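PDB 5YYL: major royal jelly protein 1 from Apis mellifera, which is the most abundant protein of royal jelly, fed by nurse bees to developing larvae probably as a nutrient, and binds sterol. Local coordinates for residues His35-Phe40 with Phe400-Ala405; Asn63-Asp68 with Leu81-Val86; Phe77-Arg82 with Val122-Leu127; Tyr204-Lys209 with Ser254-Ser259; Glu211-Tyr216 with Asn229-Asp234. One frame throughout, in Å; residues are numbered along the deposited sequence.

Contact 1 (His35-Phe40 with Phe400-Ala405)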
# COMPACT_ATOMS: atom_id res chain seq x y z
N HIS A 35 24.67 18.89 -7.37
CA HIS A 35 24.48 20.35 -7.31
C HIS A 35 25.62 21.04 -8.03
O HIS A 35 26.77 20.61 -7.95
CB HIS A 35 24.45 20.86 -5.87
CG HIS A 35 23.31 20.31 -5.07
ND1 HIS A 35 22.00 20.63 -5.32
CD2 HIS A 35 23.29 19.45 -4.02
CE1 HIS A 35 21.22 20.00 -4.46
NE2 HIS A 35 21.98 19.28 -3.66
N GLU A 36 25.27 22.11 -8.74
CA GLU A 36 26.23 22.92 -9.47
C GLU A 36 26.09 24.36 -9.04
O GLU A 36 25.03 24.78 -8.59
CB GLU A 36 25.94 22.85 -10.96
CG GLU A 36 26.80 21.86 -11.70
CD GLU A 36 26.40 21.71 -13.16
OE1 GLU A 36 25.32 22.20 -13.56
OE2 GLU A 36 27.17 21.07 -13.92
N TRP A 37 27.18 25.10 -9.20
CA TRP A 37 27.16 26.53 -8.99
C TRP A 37 28.05 27.22 -9.99
O TRP A 37 29.11 26.72 -10.36
CB TRP A 37 27.67 26.87 -7.62
CG TRP A 37 26.78 26.55 -6.49
CD1 TRP A 37 25.85 27.37 -5.92
CD2 TRP A 37 26.78 25.35 -5.73
NE1 TRP A 37 25.26 26.75 -4.85
CE2 TRP A 37 25.81 25.51 -4.71
CE3 TRP A 37 27.50 24.16 -5.80
CZ2 TRP A 37 25.55 24.51 -3.77
CZ3 TRP A 37 27.24 23.17 -4.86
CH2 TRP A 37 26.28 23.35 -3.86
N LYS A 38 27.57 28.38 -10.45
CA LYS A 38 28.41 29.36 -11.12
C LYS A 38 29.09 30.19 -10.04
O LYS A 38 30.26 30.52 -10.16
CB LYS A 38 27.58 30.23 -12.05
CG LYS A 38 26.88 29.44 -13.14
CD LYS A 38 26.23 30.33 -14.19
CE LYS A 38 25.98 29.59 -15.49
NZ LYS A 38 25.93 30.48 -16.69
N PHE A 39 28.34 30.50 -8.99
CA PHE A 39 28.88 31.18 -7.83
C PHE A 39 27.91 31.00 -6.67
O PHE A 39 26.72 30.76 -6.87
CB PHE A 39 29.07 32.67 -8.09
CG PHE A 39 27.83 33.36 -8.60
CD1 PHE A 39 26.85 33.81 -7.70
CD2 PHE A 39 27.63 33.55 -9.96
CE1 PHE A 39 25.70 34.42 -8.16
CE2 PHE A 39 26.48 34.17 -10.43
CZ PHE A 39 25.52 34.61 -9.53
N PHE A 40 28.43 31.16 -5.46
CA PHE A 40 27.61 30.96 -4.29
C PHE A 40 26.86 32.22 -3.94
O PHE A 40 27.32 33.32 -4.22
CB PHE A 40 28.45 30.47 -3.11
CG PHE A 40 28.87 29.04 -3.25
CD1 PHE A 40 28.06 28.02 -2.76
CD2 PHE A 40 30.04 28.71 -3.94
CE1 PHE A 40 28.43 26.70 -2.90
CE2 PHE A 40 30.41 27.39 -4.09
CZ PHE A 40 29.60 26.39 -3.57
N PHE A 400 31.81 25.22 -9.31
CA PHE A 400 31.80 24.40 -8.13
C PHE A 400 30.73 23.33 -8.29
O PHE A 400 29.58 23.64 -8.61
CB PHE A 400 31.51 25.29 -6.92
CG PHE A 400 32.30 26.57 -6.92
CD1 PHE A 400 33.63 26.58 -6.56
CD2 PHE A 400 31.71 27.77 -7.31
CE1 PHE A 400 34.37 27.75 -6.59
CE2 PHE A 400 32.44 28.95 -7.33
CZ PHE A 400 33.77 28.94 -6.95
N ARG A 401 31.11 22.07 -8.06
CA ARG A 401 30.24 20.93 -8.32
C ARG A 401 30.25 19.94 -7.17
O ARG A 401 31.31 19.63 -6.65
CB ARG A 401 30.72 20.20 -9.56
CG ARG A 401 30.75 21.05 -10.82
CD ARG A 401 31.09 20.18 -12.01
NE ARG A 401 30.90 20.87 -13.28
CZ ARG A 401 31.70 21.81 -13.76
NH1 ARG A 401 32.78 22.23 -13.08
NH2 ARG A 401 31.42 22.35 -14.95
N ILE A 402 29.09 19.45 -6.78
CA ILE A 402 29.00 18.28 -5.91
C ILE A 402 28.55 17.13 -6.79
O ILE A 402 27.42 17.10 -7.24
CB ILE A 402 28.02 18.48 -4.75
CG1 ILE A 402 28.52 19.59 -3.82
CG2 ILE A 402 27.83 17.16 -4.01
CD1 ILE A 402 27.57 19.94 -2.68
N MET A 403 29.46 16.20 -7.06
CA MET A 403 29.13 15.00 -7.81
C MET A 403 28.92 13.85 -6.84
O MET A 403 29.15 13.98 -5.63
CB MET A 403 30.23 14.68 -8.80
CG MET A 403 30.41 15.77 -9.84
SD MET A 403 31.99 15.58 -10.70
CE MET A 403 32.90 16.79 -9.76
N ASN A 404 28.40 12.74 -7.36
CA ASN A 404 28.22 11.54 -6.56
C ASN A 404 28.17 10.31 -7.43
O ASN A 404 28.10 10.42 -8.65
CB ASN A 404 27.00 11.63 -5.60
CG ASN A 404 25.67 11.65 -6.33
OD1 ASN A 404 25.59 11.96 -7.53
ND2 ASN A 404 24.60 11.31 -5.60
N ALA A 405 28.26 9.15 -6.80
CA ALA A 405 28.25 7.86 -7.49
C ALA A 405 28.20 6.73 -6.50
O ALA A 405 28.58 6.89 -5.33
CB ALA A 405 29.49 7.72 -8.35
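F400 gives up more surface here than any other residue, followed by I402 and W37, and all three side chains lie on one face of an antiparallel strand pairing. Residues 35-37 run against strand 400-406 and so join a sheet made of C-terminal strands, the velcro closure by which a beta-propeller ties its two chain ends together. H35-I402 and W37-F400 are the hydrogen-bonded pairs. I402 N reaches H35 O at 2.8 Å in the carbonyl plane, and W37 N meets F400 O at 2.9 Å nearly along the C=O axis. The indole of W37 lies alongside I402, its CH2 corner 3.8 Å from I402 CD1, while F40 CE1 sits over one indole face and P102 O accepts the bond from W37 NE1. F40 CE2 comes to 3.5 Å from F400 CD2, the two rings oblique with planes at 46°. On the face of E36 and R401, E36 OE2 and R401 NE form a long salt bridge of 3.8 Å. Backbone bonds and apolar packing therefore carry this closure, with charge pairing probably a minor contributor.

Contact 2 (Asn63-Asp68 with Leu81-Val86). With NAG (2-acetamido-2-deoxy-beta-D-glucopyranose), chain E.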
# COMPACT_ATOMS: atom_id res chain seq x y z
N ASN A 63 34.32 36.21 -3.95
CA ASN A 63 35.23 35.72 -2.91
C ASN A 63 34.70 34.51 -2.13
O ASN A 63 35.17 34.25 -1.02
CB ASN A 63 35.55 36.85 -1.92
CG ASN A 63 36.06 38.11 -2.59
OD1 ASN A 63 36.55 38.10 -3.72
ND2 ASN A 63 35.94 39.22 -1.87
N ASN A 64 33.74 33.78 -2.69
CA ASN A 64 33.17 32.63 -1.99
C ASN A 64 33.69 31.34 -2.60
O ASN A 64 33.41 31.03 -3.76
CB ASN A 64 31.65 32.69 -2.00
CG ASN A 64 31.11 33.70 -1.00
OD1 ASN A 64 30.58 33.34 0.05
ND2 ASN A 64 31.29 34.98 -1.31
N TYR A 65 34.48 30.62 -1.81
CA TYR A 65 35.17 29.42 -2.25
C TYR A 65 34.87 28.30 -1.26
O TYR A 65 35.02 28.49 -0.03
CB TYR A 65 36.68 29.64 -2.32
CG TYR A 65 37.10 30.90 -3.04
CD1 TYR A 65 36.94 31.02 -4.43
CD2 TYR A 65 37.66 31.98 -2.34
CE1 TYR A 65 37.33 32.18 -5.09
CE2 TYR A 65 38.05 33.14 -3.00
CZ TYR A 65 37.87 33.24 -4.37
OH TYR A 65 38.26 34.40 -5.02
N PRO A 66 34.42 27.14 -1.77
CA PRO A 66 34.02 26.08 -0.85
C PRO A 66 35.21 25.25 -0.39
O PRO A 66 36.09 24.95 -1.17
CB PRO A 66 33.05 25.25 -1.69
CG PRO A 66 33.53 25.43 -3.10
CD PRO A 66 34.25 26.75 -3.18
N SER A 67 35.22 24.91 0.88
CA SER A 67 36.28 24.14 1.49
C SER A 67 35.89 22.67 1.65
O SER A 67 36.65 21.78 1.27
CB SER A 67 36.64 24.75 2.85
OG SER A 67 37.68 24.02 3.47
N ASP A 68 34.71 22.42 2.22
CA ASP A 68 34.26 21.06 2.51
C ASP A 68 32.76 20.89 2.27
O ASP A 68 32.02 21.87 2.23
CB ASP A 68 34.60 20.71 3.98
CG ASP A 68 34.69 19.19 4.26
OD1 ASP A 68 34.59 18.38 3.32
OD2 ASP A 68 34.87 18.78 5.42
N LEU A 81 35.45 29.12 2.74
CA LEU A 81 36.67 29.77 3.20
C LEU A 81 36.33 31.23 3.46
O LEU A 81 35.83 31.92 2.57
CB LEU A 81 37.79 29.71 2.15
CG LEU A 81 38.44 28.35 1.87
CD1 LEU A 81 39.45 28.48 0.75
CD2 LEU A 81 39.05 27.80 3.14
N ARG A 82 36.62 31.68 4.68
CA ARG A 82 36.23 33.03 5.11
C ARG A 82 37.19 34.08 4.59
O ARG A 82 38.11 34.50 5.27
CB ARG A 82 36.13 33.12 6.63
CG ARG A 82 35.62 34.45 7.14
CD ARG A 82 34.10 34.60 6.98
NE ARG A 82 33.44 33.92 8.08
CZ ARG A 82 32.20 34.12 8.50
NH1 ARG A 82 31.40 35.00 7.88
NH2 ARG A 82 31.75 33.41 9.54
N TYR A 83 36.95 34.49 3.35
CA TYR A 83 37.57 35.68 2.81
C TYR A 83 36.72 36.92 3.16
O TYR A 83 35.73 36.81 3.89
CB TYR A 83 37.82 35.54 1.31
CG TYR A 83 39.04 34.72 0.96
CD1 TYR A 83 40.11 35.28 0.28
CD2 TYR A 83 39.12 33.37 1.32
CE1 TYR A 83 41.23 34.53 -0.04
CE2 TYR A 83 40.25 32.61 1.01
CZ TYR A 83 41.30 33.20 0.32
OH TYR A 83 42.42 32.48 -0.00
N ASN A 84 37.16 38.09 2.71
CA ASN A 84 36.35 39.31 2.74
C ASN A 84 35.19 39.14 1.75
O ASN A 84 35.41 38.86 0.56
CB ASN A 84 37.19 40.56 2.41
CG ASN A 84 38.04 40.40 1.14
OD1 ASN A 84 39.01 39.63 1.12
ND2 ASN A 84 37.67 41.14 0.08
N GLY A 85 33.97 39.27 2.27
CA GLY A 85 32.75 39.12 1.47
C GLY A 85 32.11 37.73 1.51
O GLY A 85 31.53 37.26 0.52
N VAL A 86 32.22 37.08 2.67
CA VAL A 86 31.70 35.74 2.88
C VAL A 86 30.83 35.78 4.14
O VAL A 86 31.36 35.70 5.25
CB VAL A 86 32.83 34.71 3.01
CG1 VAL A 86 32.27 33.34 3.38
CG2 VAL A 86 33.61 34.63 1.70
C1 NAG E . 41.81 40.06 3.02
C2 NAG E . 42.37 40.98 4.12
C3 NAG E . 41.84 42.41 3.93
C4 NAG E . 42.09 42.97 2.53
C5 NAG E . 41.60 41.93 1.51
C6 NAG E . 41.91 42.24 0.04
C7 NAG E . 42.88 40.56 6.52
C8 NAG E . 42.34 40.12 7.85
N2 NAG E . 42.02 40.55 5.48
O3 NAG E . 42.43 43.29 4.89
O4 NAG E . 41.38 44.23 2.48
O5 NAG E . 42.18 40.65 1.77
O6 NAG E . 43.31 42.49 -0.13
O7 NAG E . 44.04 40.90 6.42
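Two asparagine amides make the close part of this contact, each giving an N-H to a carbonyl of the loop 82-86. N63, its CG anti to the carbonyl carbon, extends ND2 to N84 O at 2.5 Å, with that oxygen near its amide plane. N64 ND2 reaches G85 O at 2.9 Å from above the carbonyl plane, and its OD1 is taken by the hydroxyl of Y42. V86 CG2 slides past the N64 amide, 3.7 Å from N64 OD1. Strands 65-72 and 75-81 are the first two of a four-stranded antiparallel propeller blade, and the chain leaves the second through an inverse gamma turn centred on R82, whose NH1 reaches V86 O at 2.7 Å. L81, which opens that turn, gives its N-H to Y65 O nearly along the C=O axis. Packing is looser among the partly exposed tyrosines: the edge of Y65 meets the face of Y83 in a T-shaped pair, centroids 5.5 Å apart and planes at 81°. Farther out, N84 borders an N-acetylglucosamine of the protein's own glycan.

Contact 3 (Phe77-Arg82 with Val122-Leu127)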
# COMPACT_ATOMS: atom_id res chain seq x y z
N PHE A 77 25.79 19.89 3.78
CA PHE A 77 26.62 20.98 4.31
C PHE A 77 27.59 21.48 3.26
O PHE A 77 28.06 20.71 2.44
CB PHE A 77 27.33 20.56 5.59
CG PHE A 77 26.38 20.29 6.72
CD1 PHE A 77 25.86 21.34 7.49
CD2 PHE A 77 25.95 19.00 6.99
CE1 PHE A 77 24.96 21.09 8.52
CE2 PHE A 77 25.06 18.74 8.03
CZ PHE A 77 24.57 19.79 8.80
N VAL A 78 27.85 22.78 3.24
CA VAL A 78 28.84 23.38 2.36
C VAL A 78 29.57 24.43 3.17
O VAL A 78 28.94 25.35 3.66
CB VAL A 78 28.20 24.05 1.13
CG1 VAL A 78 29.26 24.71 0.26
CG2 VAL A 78 27.39 23.03 0.32
N THR A 79 30.89 24.28 3.33
CA THR A 79 31.67 25.23 4.13
C THR A 79 32.43 26.16 3.22
O THR A 79 32.95 25.74 2.19
CB THR A 79 32.66 24.58 5.11
OG1 THR A 79 33.78 24.06 4.40
CG2 THR A 79 32.00 23.52 5.92
N MET A 80 32.49 27.43 3.61
CA MET A 80 33.13 28.44 2.80
C MET A 80 34.36 29.01 3.51
O MET A 80 34.33 29.30 4.73
CB MET A 80 32.13 29.55 2.47
CG MET A 80 32.32 30.14 1.08
SD MET A 80 31.77 29.13 -0.32
CE MET A 80 30.32 28.32 0.36
N LEU A 81 35.45 29.12 2.74
CA LEU A 81 36.67 29.77 3.20
C LEU A 81 36.33 31.23 3.46
O LEU A 81 35.83 31.92 2.57
CB LEU A 81 37.79 29.71 2.15
CG LEU A 81 38.44 28.35 1.87
CD1 LEU A 81 39.45 28.48 0.75
CD2 LEU A 81 39.05 27.80 3.14
N ARG A 82 36.62 31.68 4.68
CA ARG A 82 36.23 33.03 5.11
C ARG A 82 37.19 34.08 4.59
O ARG A 82 38.11 34.50 5.27
CB ARG A 82 36.13 33.12 6.63
CG ARG A 82 35.62 34.45 7.14
CD ARG A 82 34.10 34.60 6.98
NE ARG A 82 33.44 33.92 8.08
CZ ARG A 82 32.20 34.12 8.50
NH1 ARG A 82 31.40 35.00 7.88
NH2 ARG A 82 31.75 33.41 9.54
N VAL A 122 34.71 31.26 12.58
CA VAL A 122 35.37 32.17 11.65
C VAL A 122 35.43 31.51 10.29
O VAL A 122 34.94 32.08 9.33
CB VAL A 122 36.81 32.54 12.11
CG1 VAL A 122 37.49 33.49 11.13
CG2 VAL A 122 36.77 33.12 13.52
N SER A 123 36.07 30.35 10.20
CA SER A 123 36.25 29.64 8.93
C SER A 123 36.20 28.12 9.11
O SER A 123 37.21 27.49 9.45
CB SER A 123 37.57 30.05 8.27
OG SER A 123 37.65 29.48 6.98
N ALA A 124 35.00 27.55 8.91
CA ALA A 124 34.79 26.10 8.93
C ALA A 124 35.59 25.46 7.79
O ALA A 124 35.15 25.40 6.64
CB ALA A 124 33.30 25.77 8.79
N SER A 125 36.79 25.01 8.13
CA SER A 125 37.72 24.47 7.17
C SER A 125 37.26 23.07 6.71
O SER A 125 37.27 22.79 5.52
CB SER A 125 39.11 24.40 7.80
OG SER A 125 40.08 24.03 6.86
N LYS A 126 36.83 22.24 7.67
CA LYS A 126 36.48 20.85 7.41
C LYS A 126 35.37 20.37 8.34
O LYS A 126 35.21 20.90 9.43
CB LYS A 126 37.71 19.96 7.59
CG LYS A 126 38.17 19.21 6.35
CD LYS A 126 38.76 20.13 5.29
CE LYS A 126 38.82 19.42 3.93
NZ LYS A 126 39.02 20.41 2.83
N LEU A 127 34.63 19.35 7.91
CA LEU A 127 33.52 18.77 8.65
C LEU A 127 33.66 17.26 8.76
O LEU A 127 34.39 16.63 8.01
CB LEU A 127 32.19 19.09 7.99
CG LEU A 127 31.86 20.56 7.71
CD1 LEU A 127 30.57 20.66 6.89
CD2 LEU A 127 31.75 21.38 8.99
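Two successive blades of the beta-propeller meet here: the second strand of one four-stranded blade, 75-81, packs on the first strand of the next, 124-129. The short strand axes run nearly antiparallel, at 150°, and approach to 6.1 Å, so side chains rather than backbone bonds fill the interface. T79 and L127 reach toward each other tip to tip, T79 CG2 lying 3.3 Å from L127 CD1. The same CD1 packs against F77 CB, and L135 and V137 of the second blade also touch L127. T79 holds OG1 in the crowded position between its backbone N and carbonyl carbon (chi1 74°), from where it makes a weak hydrogen bond of 2.9 Å to A124 O. At the far end R82 N gives another weak bond, 3.3 Å long, to S123 OG. D139 takes the backbone N-H groups of both V122 and S123, which would help to fix the chain just ahead of strand 124-129. The buried R82 bends at chi2 and chi3, and its NH2 is held by the carbonyls of A113 and I121. Its NE makes a nearly straight bond, 2.7 Å to V122 O at 177°, with that oxygen lying in the guanidinium plane.

Contact 4 (Tyr204-Lys209 with Ser254-Ser259)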
# COMPACT_ATOMS: atom_id res chain seq x y z
N TYR A 204 41.55 13.89 14.59
CA TYR A 204 42.88 14.08 13.99
C TYR A 204 42.85 15.30 13.09
O TYR A 204 42.00 15.38 12.21
CB TYR A 204 43.27 12.85 13.19
CG TYR A 204 43.22 11.58 13.98
CD1 TYR A 204 44.30 11.16 14.75
CD2 TYR A 204 42.07 10.78 13.99
CE1 TYR A 204 44.26 9.99 15.48
CE2 TYR A 204 42.01 9.61 14.73
CZ TYR A 204 43.11 9.22 15.47
OH TYR A 204 43.06 8.08 16.21
N ILE A 205 43.78 16.24 13.29
CA ILE A 205 43.77 17.51 12.57
C ILE A 205 45.13 17.77 11.92
O ILE A 205 46.11 17.99 12.61
CB ILE A 205 43.38 18.67 13.50
CG1 ILE A 205 42.04 18.38 14.19
CG2 ILE A 205 43.29 19.98 12.74
CD1 ILE A 205 41.75 19.24 15.40
N ALA A 206 45.17 17.75 10.59
CA ALA A 206 46.41 18.02 9.85
C ALA A 206 46.62 19.50 9.76
O ALA A 206 45.65 20.24 9.63
CB ALA A 206 46.35 17.43 8.47
N ASP A 207 47.88 19.92 9.79
CA ASP A 207 48.29 21.33 9.67
C ASP A 207 49.26 21.46 8.49
O ASP A 207 50.45 21.25 8.63
CB ASP A 207 48.95 21.78 10.99
CG ASP A 207 49.60 23.19 10.92
OD1 ASP A 207 49.40 23.94 9.93
OD2 ASP A 207 50.33 23.53 11.88
N GLU A 208 48.74 21.80 7.32
CA GLU A 208 49.52 21.75 6.09
C GLU A 208 50.67 22.76 6.07
O GLU A 208 51.77 22.43 5.59
CB GLU A 208 48.62 21.89 4.85
CG GLU A 208 47.99 23.26 4.57
CD GLU A 208 46.98 23.21 3.41
OE1 GLU A 208 46.11 24.10 3.35
OE2 GLU A 208 47.04 22.28 2.57
N LYS A 209 50.44 23.96 6.61
CA LYS A 209 51.45 25.02 6.58
C LYS A 209 52.52 24.72 7.63
O LYS A 209 53.70 24.70 7.31
CB LYS A 209 50.84 26.42 6.77
CG LYS A 209 51.52 27.53 5.97
CD LYS A 209 51.20 27.44 4.45
CE LYS A 209 51.92 28.49 3.58
N SER A 254 48.07 17.21 4.44
CA SER A 254 46.62 17.36 4.33
C SER A 254 46.03 16.10 3.66
O SER A 254 46.70 15.07 3.59
CB SER A 254 46.26 18.64 3.56
OG SER A 254 45.01 19.13 4.03
N GLY A 255 44.80 16.18 3.18
CA GLY A 255 44.17 15.05 2.52
C GLY A 255 44.14 13.80 3.39
O GLY A 255 44.52 12.73 2.96
N MET A 256 43.66 13.95 4.63
CA MET A 256 43.56 12.81 5.53
C MET A 256 42.30 11.98 5.27
O MET A 256 41.32 12.48 4.73
CB MET A 256 43.60 13.28 6.97
CG MET A 256 44.91 13.95 7.35
SD MET A 256 45.19 13.88 9.14
CE MET A 256 43.72 14.70 9.75
N ALA A 257 42.36 10.71 5.67
CA ALA A 257 41.24 9.78 5.55
C ALA A 257 41.45 8.55 6.42
O ALA A 257 42.39 7.79 6.19
CB ALA A 257 41.06 9.34 4.12
N LEU A 258 40.57 8.36 7.38
CA LEU A 258 40.61 7.23 8.30
C LEU A 258 39.88 6.03 7.70
O LEU A 258 38.74 6.16 7.28
CB LEU A 258 39.93 7.63 9.61
CG LEU A 258 40.02 6.68 10.79
CD1 LEU A 258 41.47 6.47 11.19
CD2 LEU A 258 39.23 7.29 11.92
N SER A 259 40.55 4.88 7.64
CA SER A 259 39.90 3.63 7.23
C SER A 259 39.05 3.09 8.37
O SER A 259 39.59 2.80 9.43
CB SER A 259 40.93 2.57 6.84
OG SER A 259 40.32 1.30 6.69
O HOH W 1 44.19 21.10 2.24
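M256 does most of the touching, and it does so with its last two heavy atoms. Its CG stands anti to the carbonyl carbon, and a bend at chi3 (-58°) folds the methyl CE against the backbone of 204-206, 3.5 Å from A206 N. The same methyl lies 3.9 Å from Y204 CB, so it lies along the strand from Y204 to A206. One bond back, the sulfur SD packs on A206 CB at 3.8 Å. No direct hydrogen bond crosses between the two segments; the polar link runs through a water at the end near E208. That water donates to E208 OE2 at 3.1 Å and lies 2.8 Å from S254 OG, bridging a carboxylate and a hydroxyl whose own atoms, E208 OE2 and S254 OG, are 4.0 Å apart. The two strands belong to successive blades of the propeller: 201-207 is the second strand of its blade and 253-258 the first of the next, their short axes at 162°. Strand 185-192 helps position both sides. S187 OG accepts the backbone N-H of M256, S186 pairs with the S254 hydroxyl, and Q191 receives Y204 OH. R184, just ahead of that strand, holds the other carboxylate oxygen, E208 OE1, in a salt bridge. Within the second blade, L265 and Y267 of strand 264-269 pack against the M256 side chain.

Contact 5 (Glu211-Tyr216 with Asn229-Asp234)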
# COMPACT_ATOMS: atom_id res chain seq x y z
N GLU A 211 53.02 21.85 9.20
CA GLU A 211 53.54 20.49 9.01
C GLU A 211 53.55 19.67 10.30
O GLU A 211 54.60 19.39 10.90
CB GLU A 211 54.92 20.52 8.35
CG GLU A 211 54.95 21.30 7.03
CD GLU A 211 56.34 21.36 6.42
OE1 GLU A 211 56.41 21.31 5.18
OE2 GLU A 211 57.35 21.47 7.17
N GLY A 212 52.33 19.29 10.72
CA GLY A 212 52.13 18.52 11.95
C GLY A 212 50.77 17.85 11.98
O GLY A 212 49.88 18.16 11.18
N LEU A 213 50.61 16.94 12.94
CA LEU A 213 49.38 16.18 13.12
C LEU A 213 48.91 16.33 14.57
O LEU A 213 49.49 15.75 15.48
CB LEU A 213 49.67 14.71 12.78
CG LEU A 213 48.56 13.67 12.93
CD1 LEU A 213 47.41 13.94 11.97
CD2 LEU A 213 49.11 12.27 12.72
N ILE A 214 47.85 17.10 14.78
CA ILE A 214 47.24 17.23 16.11
C ILE A 214 46.36 16.00 16.38
O ILE A 214 45.61 15.58 15.51
CB ILE A 214 46.40 18.50 16.20
CG1 ILE A 214 47.24 19.72 15.81
CG2 ILE A 214 45.82 18.65 17.60
CD1 ILE A 214 46.42 20.91 15.38
N VAL A 215 46.48 15.42 17.59
CA VAL A 215 45.65 14.29 18.03
C VAL A 215 44.90 14.66 19.31
O VAL A 215 45.50 14.75 20.37
CB VAL A 215 46.48 13.03 18.28
N TYR A 216 43.59 14.86 19.19
CA TYR A 216 42.71 15.30 20.30
C TYR A 216 42.01 14.10 20.93
O TYR A 216 41.68 13.14 20.26
CB TYR A 216 41.67 16.31 19.78
CG TYR A 216 40.53 16.67 20.72
CD1 TYR A 216 40.64 17.72 21.62
CD2 TYR A 216 39.30 15.98 20.66
CE1 TYR A 216 39.58 18.07 22.45
CE2 TYR A 216 38.24 16.32 21.49
CZ TYR A 216 38.38 17.37 22.39
OH TYR A 216 37.33 17.73 23.21
N ASN A 229 58.99 13.61 8.92
CA ASN A 229 59.44 13.97 7.57
C ASN A 229 58.36 13.62 6.53
O ASN A 229 58.30 14.24 5.46
CB ASN A 229 60.80 13.32 7.23
CG ASN A 229 60.70 11.80 7.04
OD1 ASN A 229 60.27 11.07 7.94
ND2 ASN A 229 61.13 11.32 5.87
N THR A 230 57.51 12.64 6.87
CA THR A 230 56.32 12.30 6.09
C THR A 230 55.27 13.41 6.10
O THR A 230 54.48 13.50 5.16
CB THR A 230 55.69 10.97 6.58
OG1 THR A 230 55.21 11.10 7.92
CG2 THR A 230 56.71 9.82 6.49
N PHE A 231 55.25 14.23 7.15
CA PHE A 231 54.40 15.45 7.21
C PHE A 231 54.96 16.67 6.47
O PHE A 231 54.26 17.68 6.34
CB PHE A 231 54.13 15.88 8.67
CG PHE A 231 53.52 14.83 9.54
CD1 PHE A 231 53.06 13.60 9.05
CD2 PHE A 231 53.37 15.10 10.88
CE1 PHE A 231 52.52 12.66 9.91
CE2 PHE A 231 52.83 14.17 11.74
CZ PHE A 231 52.40 12.94 11.26
N ASP A 232 56.21 16.61 6.02
CA ASP A 232 56.88 17.77 5.43
C ASP A 232 56.62 17.85 3.93
O ASP A 232 56.42 16.83 3.28
CB ASP A 232 58.40 17.73 5.67
CG ASP A 232 58.78 17.88 7.14
OD1 ASP A 232 59.91 17.45 7.48
OD2 ASP A 232 57.98 18.44 7.94
N TYR A 233 56.64 19.08 3.41
CA TYR A 233 56.43 19.32 1.98
C TYR A 233 57.69 18.94 1.21
O TYR A 233 58.80 19.07 1.73
CB TYR A 233 56.01 20.78 1.71
CG TYR A 233 57.12 21.78 1.42
CD1 TYR A 233 57.52 22.04 0.12
CD2 TYR A 233 57.73 22.49 2.45
CE1 TYR A 233 58.52 22.96 -0.16
CE2 TYR A 233 58.73 23.43 2.19
CZ TYR A 233 59.12 23.66 0.87
OH TYR A 233 60.10 24.57 0.56
N ASP A 234 57.51 18.47 -0.03
CA ASP A 234 58.62 18.14 -0.90
C ASP A 234 58.73 19.23 -1.96
O ASP A 234 57.77 19.45 -2.71
CB ASP A 234 58.37 16.78 -1.54
CG ASP A 234 59.59 16.22 -2.23
OD1 ASP A 234 60.52 17.00 -2.56
OD2 ASP A 234 59.62 14.99 -2.46
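E211 and D232 cross at about a right angle, which brings two carboxylates together with their planes 30° apart. E211 OE2 lies 3.2 Å from D232 OD2, two acceptors with no hydrogen bond between them, and this closeness of like charge might raise the proton affinity of one group. The other oxygen is better served: Y233 N donates to E211 OE1 at 2.9 Å, approaching 49° out of the carboxylate plane. E211 OE1 also lies at the edge of the Y233 ring, in its plane. An extended chain beyond CG carries the E211 carboxylate out to this reach. E211 begins from an unusual backbone, with positive phi (64°), because E211 and G212 together face D207 in a G1 beta bulge at the turn between strands 201-207 and 212-217 of one propeller blade. From G212 onward the contact becomes apolar. The F231 ring crosses L213 obliquely, its CE2 3.4 Å from L213 CB, while F231 CD2 lies 3.8 Å from G212 CA. E211 O meets that ring at the edge. F231 belongs to the loop that follows strand 225-226, and its ring also meets those of Y267 and Y295, residues of the next blade.

In the fold
Contact 1 spans nearly the whole chain: the other four are nested within the loop it closes, and its pairing of an N-terminal with a C-terminal strand is consistent with closure of the propeller ring. Contacts 2 and 3 share L81 and R82, have centres 8 Å apart and meet where S67 and D68 bond to S125 and L127. Contacts 4 and 5 come later along the chain, their centres likewise 8 Å apart, with contact 5 nested in contact 4; strands 201-207 and 212-217 are neighbours in one sheet. Contacts 3 and 4 both join successive blades and lie about 15 Å apart between centres. Contacts 1 and 5, whose centres are 30 Å apart, stand on opposite sides of the chain's centre.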